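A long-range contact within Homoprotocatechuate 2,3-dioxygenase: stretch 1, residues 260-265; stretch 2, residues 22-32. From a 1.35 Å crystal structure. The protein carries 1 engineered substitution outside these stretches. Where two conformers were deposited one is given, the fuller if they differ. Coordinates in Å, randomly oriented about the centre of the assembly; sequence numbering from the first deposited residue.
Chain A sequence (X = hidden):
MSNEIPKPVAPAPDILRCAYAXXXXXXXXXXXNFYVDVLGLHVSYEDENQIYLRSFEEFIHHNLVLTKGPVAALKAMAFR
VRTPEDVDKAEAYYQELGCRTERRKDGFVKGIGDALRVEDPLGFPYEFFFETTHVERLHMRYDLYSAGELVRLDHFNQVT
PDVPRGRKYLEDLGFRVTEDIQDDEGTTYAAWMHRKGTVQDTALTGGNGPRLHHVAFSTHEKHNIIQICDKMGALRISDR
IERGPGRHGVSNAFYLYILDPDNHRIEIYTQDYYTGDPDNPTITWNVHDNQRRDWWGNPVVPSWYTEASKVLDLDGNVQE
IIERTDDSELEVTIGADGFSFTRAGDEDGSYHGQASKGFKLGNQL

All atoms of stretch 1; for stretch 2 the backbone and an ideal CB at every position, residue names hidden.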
# COMPACT_ATOMS: atom_id res chain seq x y z
N ASP A 260 14.31 -18.72 -11.65
CA ASP A 260 14.72 -18.25 -12.99
C ASP A 260 14.78 -19.44 -13.97
O ASP A 260 14.52 -20.58 -13.56
CB ASP A 260 16.00 -17.40 -12.90
CG ASP A 260 17.30 -18.19 -13.08
OD1 ASP A 260 17.29 -19.44 -13.07
OD2 ASP A 260 18.36 -17.51 -13.25
N PRO A 261 15.11 -19.18 -15.24
CA PRO A 261 15.05 -20.26 -16.22
C PRO A 261 16.00 -21.44 -15.98
O PRO A 261 15.72 -22.53 -16.46
CB PRO A 261 15.30 -19.54 -17.54
CG PRO A 261 14.73 -18.17 -17.29
CD PRO A 261 15.17 -17.87 -15.89
N ASP A 262 17.10 -21.19 -15.26
CA ASP A 262 18.05 -22.23 -14.86
C ASP A 262 17.80 -22.76 -13.45
O ASP A 262 18.65 -23.45 -12.88
CB ASP A 262 19.47 -21.70 -14.97
CG ASP A 262 19.92 -21.56 -16.40
OD1 ASP A 262 20.01 -22.58 -17.09
OD2 ASP A 262 20.11 -20.43 -16.84
N ASN A 263 16.62 -22.43 -12.91
CA ASN A 263 16.22 -22.79 -11.55
C ASN A 263 16.97 -22.04 -10.45
O ASN A 263 16.76 -22.36 -9.27
CB ASN A 263 16.26 -24.32 -11.33
CG ASN A 263 15.45 -25.08 -12.38
OD1 ASN A 263 14.40 -24.62 -12.81
ND2 ASN A 263 15.93 -26.26 -12.78
N HIS A 264 17.80 -21.05 -10.78
CA HIS A 264 18.36 -20.18 -9.73
C HIS A 264 17.18 -19.52 -9.00
O HIS A 264 16.28 -18.98 -9.62
CB HIS A 264 19.27 -19.10 -10.25
CG HIS A 264 20.47 -19.59 -10.99
ND1 HIS A 264 21.36 -20.52 -10.47
CD2 HIS A 264 20.95 -19.25 -12.20
CE1 HIS A 264 22.33 -20.71 -11.35
NE2 HIS A 264 22.11 -19.94 -12.40
N ARG A 265 17.21 -19.58 -7.67
CA ARG A 265 16.15 -19.02 -6.83
C ARG A 265 16.43 -17.57 -6.49
O ARG A 265 17.53 -17.21 -6.05
CB ARG A 265 16.06 -19.86 -5.57
CG ARG A 265 15.00 -19.42 -4.57
CD ARG A 265 15.04 -20.24 -3.30
NE ARG A 265 14.63 -21.63 -3.47
CZ ARG A 265 15.44 -22.70 -3.48
NH1 ARG A 265 16.76 -22.57 -3.38
NH2 ARG A 265 14.90 -23.91 -3.57
N UNK A 22 27.45 -12.95 -9.71
CA UNK A 22 27.62 -13.39 -11.10
C UNK A 22 27.08 -14.82 -11.19
O UNK A 22 27.60 -15.73 -10.52
CB UNK A 22 29.08 -13.32 -11.54
N UNK A 23 26.00 -14.98 -11.96
CA UNK A 23 25.37 -16.25 -12.23
C UNK A 23 25.68 -16.69 -13.64
O UNK A 23 25.50 -15.93 -14.58
CB UNK A 23 23.86 -16.17 -12.01
N UNK A 24 26.08 -17.96 -13.79
CA UNK A 24 26.16 -18.58 -15.10
C UNK A 24 24.78 -19.09 -15.47
O UNK A 24 24.10 -19.73 -14.66
CB UNK A 24 27.19 -19.71 -15.12
N UNK A 25 24.37 -18.74 -16.68
CA UNK A 25 23.07 -19.12 -17.25
C UNK A 25 23.29 -19.82 -18.59
O UNK A 25 24.30 -19.59 -19.24
CB UNK A 25 22.17 -17.90 -17.42
N UNK A 26 22.36 -20.68 -18.99
CA UNK A 26 22.56 -21.52 -20.17
C UNK A 26 22.03 -20.91 -21.46
O UNK A 26 22.54 -21.21 -22.54
CB UNK A 26 21.89 -22.88 -19.95
N UNK A 27 20.99 -20.08 -21.33
CA UNK A 27 20.37 -19.43 -22.50
C UNK A 27 20.20 -17.97 -22.12
O UNK A 27 19.30 -17.61 -21.34
CB UNK A 27 19.04 -20.07 -22.89
N UNK A 28 21.08 -17.13 -22.64
CA UNK A 28 21.14 -15.74 -22.22
C UNK A 28 19.86 -14.98 -22.54
O UNK A 28 19.39 -14.18 -21.74
CB UNK A 28 22.33 -15.05 -22.88
N UNK A 29 19.26 -15.25 -23.70
CA UNK A 29 18.00 -14.57 -24.05
C UNK A 29 16.83 -14.93 -23.15
O UNK A 29 16.04 -14.06 -22.78
CB UNK A 29 17.62 -14.90 -25.50
N UNK A 30 16.73 -16.21 -22.79
CA UNK A 30 15.67 -16.64 -21.90
C UNK A 30 15.88 -16.01 -20.52
O UNK A 30 14.94 -15.54 -19.87
CB UNK A 30 15.63 -18.17 -21.81
N UNK A 31 17.13 -15.98 -20.07
CA UNK A 31 17.44 -15.33 -18.80
C UNK A 31 17.15 -13.83 -18.84
O UNK A 31 16.59 -13.27 -17.89
CB UNK A 31 18.91 -15.57 -18.44
N UNK A 32 17.48 -13.18 -19.95
CA UNK A 32 17.14 -11.76 -20.11
C UNK A 32 15.64 -11.53 -20.01
O UNK A 32 15.19 -10.58 -19.36
CB UNK A 32 17.65 -11.24 -21.45

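Stretch 1 folds into a type I beta turn from Asp 260 to Asn 263, and the side chains of Pro 261, Asp 262 and His 264 reach the other stretch.

Position 22 has nothing of stretch 1 within 5.5 Å of its ideal CB, so the contact sets no preference. It is Glu, engaged elsewhere in the structure.

At position 23 the CA-to-CB bond points toward stretch 1, and the ideal CB lies 4.2 Å from His 264 NE2. The imidazole offers carbon and nitrogen atoms for van der Waals packing, which suits Leu, Ile, Val or Met. The residue is Leu, chi1 m and chi2 t, and its CD1 lies 4.0 Å from His 264 CD2, approaching the ring obliquely.

Position 24 points its CB sideways, with no atom of stretch 1 within 5.5 Å of its ideal CB. His 264 NE2 donates to the carbonyl O of position 24 at 3.0 Å, with a nearly linear N-H...acceptor angle of 172°. Because a carbonyl serves here, the side chain is little restricted; a beta-branched residue would fit the extended backbone. It is Val.

At position 25, phi/psi of -125/154 is again extended, and CB, directed sideways, is 3.3 Å from Asp 262 OD2. A compact side chain such as Val, Ala or Thr suits this tight approach, whereas an acid would bring like charges together. Val is found, chi1 m; its CG1 is 4.5 Å from His 264 CD2, at the ring edge.

Position 26 leaves the strand, and its ideal CB is 3.4 Å from Asp 262 OD1. A carboxylate this close favours a short donor, Ser or Thr. The residue is Thr, and chi1 p brings OG1 to 2.7 Å from Asp 262 OD1, to which it donates. The backbone N of Thr 26 also donates to Asp 262 OD2 (3.1 Å, 157°), so both carboxylate oxygens are held.

Position 27 directly precedes the helix and has no stretch 1 atom near its CB, so capping is the guide: Asp, Asn, Ser or Thr. It is Asp, whose OD1 accepts from the backbone N of position 30 at 3.1 Å. Its own N donates to water 1, which donates in turn to Asp 262 OD2.

Positions 28 and 29 make no contact and accept many helix formers; they are Leu and Ala.

Position 30 points toward stretch 1, its CB 4.5 Å from Pro 261 CB. An aliphatic beginning is suitable, with any polar end free to turn outward. It is Lys: CB meets the proline, while the end of the chain leads away.

Position 31 points sideways, its CB 5.1 Å from Pro 261 CG and 5.3 Å from Asp 262 OD2. A small polar side chain suits a site near this carboxylate. Ser fits: OG hydrogen-bonds the O atoms of waters 1 and 2 at 2.8 and 2.6 Å, and both waters donate to Asp 262 OD2.

Position 32 points away, leaving the choice open; it is Arg.

Stretch 2, residues 22-32: ELVVTDLAKSR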
# COMPACT_ATOMS: atom_id res chain seq x y z
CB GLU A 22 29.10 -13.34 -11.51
CG GLU A 22 29.28 -13.71 -12.97
CD GLU A 22 30.71 -13.69 -13.48
OE1 GLU A 22 31.66 -13.51 -12.68
OE2 GLU A 22 30.87 -13.81 -14.73
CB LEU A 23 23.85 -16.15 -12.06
CG LEU A 23 23.33 -15.75 -10.67
CD1 LEU A 23 21.82 -15.64 -10.72
CD2 LEU A 23 23.75 -16.73 -9.59
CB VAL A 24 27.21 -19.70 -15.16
CG1 VAL A 24 27.24 -20.32 -16.54
CG2 VAL A 24 28.59 -19.14 -14.80
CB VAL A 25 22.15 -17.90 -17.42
CG1 VAL A 25 21.93 -17.23 -16.07
CG2 VAL A 25 22.70 -16.91 -18.45
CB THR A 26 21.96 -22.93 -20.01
OG1 THR A 26 20.56 -22.85 -19.70
CG2 THR A 26 22.74 -23.72 -18.93
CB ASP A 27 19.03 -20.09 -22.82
CG ASP A 27 18.35 -19.53 -24.04
OD1 ASP A 27 18.38 -18.30 -24.29
OD2 ASP A 27 17.75 -20.35 -24.79
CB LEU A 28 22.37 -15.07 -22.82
CG LEU A 28 22.81 -13.74 -22.23
CD1 LEU A 28 23.36 -13.90 -20.83
CD2 LEU A 28 23.88 -13.16 -23.15
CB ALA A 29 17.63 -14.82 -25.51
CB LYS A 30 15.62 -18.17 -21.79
CG LYS A 30 15.03 -18.83 -23.04
CD LYS A 30 14.85 -20.32 -22.81
CE LYS A 30 13.68 -20.89 -23.60
NZ LYS A 30 13.43 -22.31 -23.17
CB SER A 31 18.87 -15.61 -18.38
OG SER A 31 19.06 -17.00 -18.22
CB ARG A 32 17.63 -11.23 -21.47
CG ARG A 32 17.63 -9.71 -21.53
CD ARG A 32 17.98 -9.20 -22.94
NE ARG A 32 18.23 -7.77 -22.98
CZ ARG A 32 17.28 -6.84 -22.92
NH1 ARG A 32 16.00 -7.19 -22.85
NH2 ARG A 32 17.61 -5.56 -22.98
O HOH W 1 18.97 -19.65 -19.26
O HOH W 2 18.70 -18.19 -15.92
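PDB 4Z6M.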